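Local coordinates for ParM protein (Staphylococcus aureus, PDB 3JS6) that probably polymerises into actin-like filaments that drive segregation of the plasmid pSK41, at residues Ala301-Phe305 against Phe316-Asp320; Lys185-Phe191 against Asp292-Gly298. One frame throughout, in Å; residues are numbered along the deposited sequence.

Contact 1 (Ala301-Phe305 against Phe316-Asp320)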
loop_
_atom_site.group_PDB
_atom_site.type_symbol
_atom_site.label_atom_id
_atom_site.label_comp_id
_atom_site.label_asym_id
_atom_site.label_seq_id
_atom_site.Cartn_x
_atom_site.Cartn_y
_atom_site.Cartn_z
ATOM N N ALA A 301 -10.486 2.614 -8.262
ATOM C CA ALA A 301 -11.569 1.669 -8.053
ATOM C C ALA A 301 -12.918 2.339 -7.822
ATOM O O ALA A 301 -13.896 1.973 -8.449
ATOM C CB ALA A 301 -11.258 0.724 -6.884
ATOM N N ASN A 302 -12.963 3.289 -6.907
ATOM C CA ASN A 302 -14.210 3.991 -6.619
ATOM C C ASN A 302 -14.816 4.685 -7.830
ATOM O O ASN A 302 -16.041 4.800 -7.955
ATOM C CB ASN A 302 -14.001 5.031 -5.524
ATOM C CG ASN A 302 -14.121 4.443 -4.139
ATOM O OD1 ASN A 302 -15.144 3.850 -3.797
ATOM N ND2 ASN A 302 -13.079 4.606 -3.332
ATOM N N ILE A 303 -13.956 5.142 -8.724
ATOM C CA ILE A 303 -14.408 5.861 -9.898
ATOM C C ILE A 303 -15.040 4.945 -10.935
ATOM O O ILE A 303 -16.068 5.286 -11.511
ATOM C CB ILE A 303 -13.225 6.622 -10.550
ATOM C CG1 ILE A 303 -12.485 7.440 -9.488
ATOM C CG2 ILE A 303 -13.727 7.526 -11.663
ATOM C CD1 ILE A 303 -11.132 7.925 -9.936
ATOM N N HIS A 304 -14.449 3.768 -11.150
ATOM C CA HIS A 304 -14.953 2.864 -12.181
ATOM C C HIS A 304 -15.767 1.634 -11.793
ATOM O O HIS A 304 -16.372 1.023 -12.660
ATOM C CB HIS A 304 -13.785 2.394 -13.053
ATOM C CG HIS A 304 -12.819 3.479 -13.408
ATOM N ND1 HIS A 304 -13.216 4.670 -13.979
ATOM C CD2 HIS A 304 -11.469 3.538 -13.309
ATOM C CE1 HIS A 304 -12.151 5.414 -14.218
ATOM N NE2 HIS A 304 -11.077 4.751 -13.821
ATOM N N PHE A 305 -15.784 1.267 -10.514
ATOM C CA PHE A 305 -16.510 0.066 -10.082
ATOM C C PHE A 305 -17.974 0.016 -10.555
ATOM O O PHE A 305 -18.457 -1.019 -11.031
ATOM C CB PHE A 305 -16.416 -0.079 -8.550
ATOM C CG PHE A 305 -17.094 -1.309 -8.022
ATOM C CD1 PHE A 305 -18.262 -1.204 -7.258
ATOM C CD2 PHE A 305 -16.616 -2.571 -8.351
ATOM C CE1 PHE A 305 -18.953 -2.336 -6.835
ATOM C CE2 PHE A 305 -17.298 -3.719 -7.935
ATOM C CZ PHE A 305 -18.477 -3.602 -7.175
ATOM N N PHE A 316 -17.400 -8.644 -10.778
ATOM C CA PHE A 316 -16.557 -7.650 -10.171
ATOM C C PHE A 316 -16.890 -7.486 -8.700
ATOM O O PHE A 316 -18.066 -7.529 -8.295
ATOM C CB PHE A 316 -16.714 -6.299 -10.873
ATOM C CG PHE A 316 -16.232 -6.289 -12.299
ATOM C CD1 PHE A 316 -17.141 -6.343 -13.353
ATOM C CD2 PHE A 316 -14.865 -6.174 -12.589
ATOM C CE1 PHE A 316 -16.704 -6.274 -14.680
ATOM C CE2 PHE A 316 -14.420 -6.103 -13.910
ATOM C CZ PHE A 316 -15.347 -6.150 -14.963
ATOM N N GLU A 317 -15.857 -7.271 -7.898
ATOM C CA GLU A 317 -16.069 -7.062 -6.478
ATOM C C GLU A 317 -15.161 -5.938 -5.997
ATOM O O GLU A 317 -14.073 -5.737 -6.531
ATOM C CB GLU A 317 -15.759 -8.350 -5.708
ATOM C CG GLU A 317 -15.871 -8.175 -4.178
ATOM C CD GLU A 317 -15.586 -9.450 -3.421
ATOM O OE1 GLU A 317 -15.658 -9.422 -2.175
ATOM O OE2 GLU A 317 -15.286 -10.476 -4.068
ATOM N N LYS A 318 -15.589 -5.195 -4.985
ATOM C CA LYS A 318 -14.760 -4.125 -4.450
ATOM C C LYS A 318 -14.824 -4.199 -2.937
ATOM O O LYS A 318 -15.872 -4.551 -2.381
ATOM C CB LYS A 318 -15.287 -2.745 -4.880
ATOM C CG LYS A 318 -14.404 -1.571 -4.416
ATOM C CD LYS A 318 -15.106 -0.213 -4.599
ATOM C CE LYS A 318 -14.166 0.964 -4.293
ATOM N NZ LYS A 318 -13.695 1.060 -2.862
ATOM N N ALA A 319 -13.721 -3.849 -2.276
ATOM C CA ALA A 319 -13.682 -3.814 -0.816
ATOM C C ALA A 319 -13.777 -2.350 -0.381
ATOM O O ALA A 319 -13.448 -1.459 -1.162
ATOM C CB ALA A 319 -12.360 -4.417 -0.311
ATOM N N ASP A 320 -14.226 -2.087 0.849
ATOM C CA ASP A 320 -14.279 -0.700 1.344
ATOM C C ASP A 320 -12.843 -0.288 1.675
ATOM O O ASP A 320 -12.018 -1.139 1.975
ATOM C CB ASP A 320 -15.120 -0.584 2.620
ATOM C CG ASP A 320 -16.610 -0.461 2.339
ATOM O OD1 ASP A 320 -17.005 0.434 1.557
ATOM O OD2 ASP A 320 -17.386 -1.256 2.915
HETATM O O HOH W 1 -11.724 2.828 -1.602
#
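In the beta-alpha-beta unit of strand 293-297, helix 301-311 and strand 316-317, Phe305 on the first turns of the helix meets Lys318 of segment 316-320. Lys318 CB sits squarely over one face of the Phe305 ring, 3.7 Å from the ring centroid and 10° off its normal, a CH-pi contact. Phe305 has CG anti to its own backbone N (chi1 -178°), which swings the ring out across the chain 316-318: CE2 lies 3.6 Å from Glu317 C, and the edge of the ring meets the carbonyl carbon of Phe316. Phe316 CB adds an apolar touch to Phe305 CE2 at 4.0 Å, while its own ring leads away. Lys318 runs extended past Ala301, whose CB is 3.9 Å from Lys318 CE, and bends only at its last torsion (chi4 -65°). That bend brings Lys318 NZ to Ala319 O at 3.0 Å, a hydrogen bond within its own segment; Ser322 OG is a further partner. A water accepts from Lys318 NZ at 2.9 Å and, weakly, from Asn302 ND2, linking the two polar ends. Strand 293-297, the helix and the parallel strand 316-317 form a beta-alpha-beta crossover, here in an actin-like fold.

Contact 2 (Lys185-Phe191 against Asp292-Gly298)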
loop_
_atom_site.group_PDB
_atom_site.type_symbol
_atom_site.label_atom_id
_atom_site.label_comp_id
_atom_site.label_asym_id
_atom_site.label_seq_id
_atom_site.Cartn_x
_atom_site.Cartn_y
_atom_site.Cartn_z
ATOM N N LYS A 185 -10.124 -19.129 -10.285
ATOM C CA LYS A 185 -9.368 -18.186 -11.099
ATOM C C LYS A 185 -9.842 -16.795 -10.698
ATOM O O LYS A 185 -11.046 -16.497 -10.724
ATOM C CB LYS A 185 -9.633 -18.441 -12.576
ATOM C CG LYS A 185 -8.787 -17.619 -13.512
ATOM C CD LYS A 185 -8.840 -18.214 -14.910
ATOM C CE LYS A 185 -8.174 -17.322 -15.934
ATOM N NZ LYS A 185 -8.032 -18.022 -17.235
ATOM N N TYR A 186 -8.897 -15.953 -10.298
ATOM C CA TYR A 186 -9.240 -14.611 -9.840
ATOM C C TYR A 186 -8.297 -13.615 -10.424
ATOM O O TYR A 186 -7.131 -13.927 -10.647
ATOM C CB TYR A 186 -9.110 -14.508 -8.317
ATOM C CG TYR A 186 -10.071 -15.375 -7.561
ATOM C CD1 TYR A 186 -9.911 -16.753 -7.536
ATOM C CD2 TYR A 186 -11.175 -14.822 -6.911
ATOM C CE1 TYR A 186 -10.837 -17.570 -6.880
ATOM C CE2 TYR A 186 -12.104 -15.624 -6.257
ATOM C CZ TYR A 186 -11.925 -16.996 -6.247
ATOM O OH TYR A 186 -12.827 -17.806 -5.605
ATOM N N SER A 187 -8.781 -12.397 -10.630
ATOM C CA SER A 187 -7.910 -11.374 -11.154
ATOM C C SER A 187 -8.039 -10.155 -10.285
ATOM O O SER A 187 -9.096 -9.880 -9.710
ATOM C CB SER A 187 -8.265 -11.034 -12.605
ATOM O OG SER A 187 -7.978 -12.122 -13.470
ATOM N N VAL A 188 -6.932 -9.463 -10.139
ATOM C CA VAL A 188 -6.911 -8.232 -9.372
ATOM C C VAL A 188 -6.709 -7.150 -10.420
ATOM O O VAL A 188 -5.689 -7.158 -11.115
ATOM C CB VAL A 188 -5.734 -8.182 -8.394
ATOM C CG1 VAL A 188 -5.717 -6.798 -7.672
ATOM C CG2 VAL A 188 -5.852 -9.320 -7.387
ATOM N N LEU A 189 -7.695 -6.260 -10.534
ATOM C CA LEU A 189 -7.702 -5.146 -11.485
ATOM C C LEU A 189 -7.420 -3.868 -10.686
ATOM O O LEU A 189 -8.306 -3.309 -10.028
ATOM C CB LEU A 189 -9.085 -5.086 -12.182
ATOM C CG LEU A 189 -9.409 -3.826 -12.998
ATOM C CD1 LEU A 189 -8.354 -3.643 -14.078
ATOM C CD2 LEU A 189 -10.808 -3.930 -13.618
ATOM N N ASP A 190 -6.172 -3.409 -10.749
ATOM C CA ASP A 190 -5.708 -2.259 -9.974
ATOM C C ASP A 190 -5.575 -0.939 -10.774
ATOM O O ASP A 190 -4.641 -0.777 -11.555
ATOM C CB ASP A 190 -4.356 -2.672 -9.359
ATOM C CG ASP A 190 -3.781 -1.649 -8.412
ATOM O OD1 ASP A 190 -2.833 -2.031 -7.699
ATOM O OD2 ASP A 190 -4.239 -0.483 -8.370
ATOM N N PHE A 191 -6.508 -0.011 -10.566
ATOM C CA PHE A 191 -6.485 1.291 -11.242
ATOM C C PHE A 191 -5.573 2.238 -10.469
ATOM O O PHE A 191 -5.992 2.863 -9.495
ATOM C CB PHE A 191 -7.898 1.890 -11.325
ATOM C CG PHE A 191 -8.806 1.164 -12.268
ATOM C CD1 PHE A 191 -9.747 0.254 -11.787
ATOM C CD2 PHE A 191 -8.711 1.376 -13.641
ATOM C CE1 PHE A 191 -10.577 -0.430 -12.651
ATOM C CE2 PHE A 191 -9.544 0.691 -14.534
ATOM C CZ PHE A 191 -10.478 -0.212 -14.043
ATOM N N ASP A 292 -13.696 -16.417 -11.738
ATOM C CA ASP A 292 -14.580 -16.464 -10.573
ATOM C C ASP A 292 -14.822 -15.101 -9.947
ATOM O O ASP A 292 -15.882 -14.855 -9.385
ATOM C CB ASP A 292 -14.022 -17.432 -9.535
ATOM C CG ASP A 292 -13.855 -18.830 -10.097
ATOM O OD1 ASP A 292 -14.795 -19.294 -10.775
ATOM O OD2 ASP A 292 -12.797 -19.463 -9.870
ATOM N N ARG A 293 -13.837 -14.216 -10.033
ATOM C CA ARG A 293 -13.993 -12.872 -9.470
ATOM C C ARG A 293 -12.864 -11.974 -9.954
ATOM O O ARG A 293 -11.748 -12.422 -10.205
ATOM C CB ARG A 293 -13.948 -12.920 -7.931
ATOM C CG ARG A 293 -14.696 -11.792 -7.182
ATOM C CD ARG A 293 -16.234 -11.953 -7.312
ATOM N NE ARG A 293 -16.689 -13.281 -6.881
ATOM C CZ ARG A 293 -16.843 -13.661 -5.611
ATOM N NH1 ARG A 293 -16.597 -12.817 -4.615
ATOM N NH2 ARG A 293 -17.210 -14.907 -5.333
ATOM N N ILE A 294 -13.170 -10.705 -10.092
ATOM C CA ILE A 294 -12.186 -9.718 -10.467
ATOM C C ILE A 294 -12.339 -8.695 -9.364
ATOM O O ILE A 294 -13.414 -8.092 -9.199
ATOM C CB ILE A 294 -12.517 -9.070 -11.836
ATOM C CG1 ILE A 294 -12.383 -10.107 -12.957
ATOM C CG2 ILE A 294 -11.623 -7.889 -12.054
ATOM C CD1 ILE A 294 -12.958 -9.637 -14.310
ATOM N N ILE A 295 -11.288 -8.518 -8.579
ATOM C CA ILE A 295 -11.309 -7.564 -7.485
ATOM C C ILE A 295 -10.829 -6.253 -8.091
ATOM O O ILE A 295 -9.770 -6.199 -8.739
ATOM C CB ILE A 295 -10.346 -8.022 -6.346
ATOM C CG1 ILE A 295 -10.937 -9.226 -5.598
ATOM C CG2 ILE A 295 -10.171 -6.942 -5.328
ATOM C CD1 ILE A 295 -10.683 -10.531 -6.197
ATOM N N VAL A 296 -11.621 -5.206 -7.909
ATOM C CA VAL A 296 -11.293 -3.893 -8.461
ATOM C C VAL A 296 -10.685 -3.122 -7.329
ATOM O O VAL A 296 -11.336 -2.917 -6.314
ATOM C CB VAL A 296 -12.571 -3.197 -8.945
ATOM C CG1 VAL A 296 -12.242 -1.875 -9.624
ATOM C CG2 VAL A 296 -13.311 -4.141 -9.889
ATOM N N THR A 297 -9.435 -2.692 -7.489
ATOM C CA THR A 297 -8.753 -1.966 -6.416
ATOM C C THR A 297 -7.978 -0.748 -6.971
ATOM O O THR A 297 -8.074 -0.436 -8.159
ATOM C CB THR A 297 -7.808 -2.945 -5.653
ATOM O OG1 THR A 297 -7.385 -2.354 -4.428
ATOM C CG2 THR A 297 -6.587 -3.306 -6.497
ATOM N N GLY A 298 -7.237 -0.051 -6.118
ATOM C CA GLY A 298 -6.494 1.115 -6.587
ATOM C C GLY A 298 -7.266 2.408 -6.388
ATOM O O GLY A 298 -8.473 2.386 -6.149
#
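Leu189, Ile294 and Val296 form the apolar centre on one face of the paired strands. Leu189 CB lies 3.8 Å from Ile294 CG2, and the Phe191 ring joins at the end, its edge meeting Val296 CG1 in plane, 3.7 Å from CE1. Helix 263-284 covers this face through Val277, Leu273 and Phe281. On the reverse face Val188 CG1 touches Thr297 CG2, and helix 162-169 packs through Leu167. The strands run parallel, their axes 4.6 Å apart at a 19° angle, as the third and fourth strands of the five-stranded mixed sheet of an actin-like domain. Their backbones are joined by Ser187, Ile295, Leu189, Thr297 and Phe191 N-H groups; Leu189 N to Ile295 O, at 2.7 Å, is nearly straight (168°). At one end Gly298 CA fits 3.3 Å from Asp190 OD2, at backbone angles where a side chain would collide. Toward the other end Tyr186 lays its ring alongside Arg293, CD2 to CB 3.5 Å, and takes Asp292 CB over one face near the rim. With CG beside its backbone N (chi1 -58°), Asp292 receives Lys185 N on OD2 at 2.7 Å, from the anti side, out of the carboxylate plane, while Asp292 N bonds Lys185 O at 2.8 Å.

In the fold
Contacts 1 and 2 share one sheet, their centres about 9 Å apart: strand 293-297 pairs with 185-191 in contact 2 and has strand 316-317 of contact 1 as its other neighbour. Backbone atoms confirm this, with Val296 N 2.9 Å from Glu317 O in a probable hydrogen bond. A salt bridge ties the two at the polar margin, Arg293 NH1 to Glu317 OE2 at 2.7 Å. Helix 301-311 follows directly on strand 293-297, and its start closes over the sheet: Ala301 CB lies 3.7 Å from Val296 O, and the His304 ring meets that of Phe191 edge-to-face, CD2 to CD2 3.5 Å.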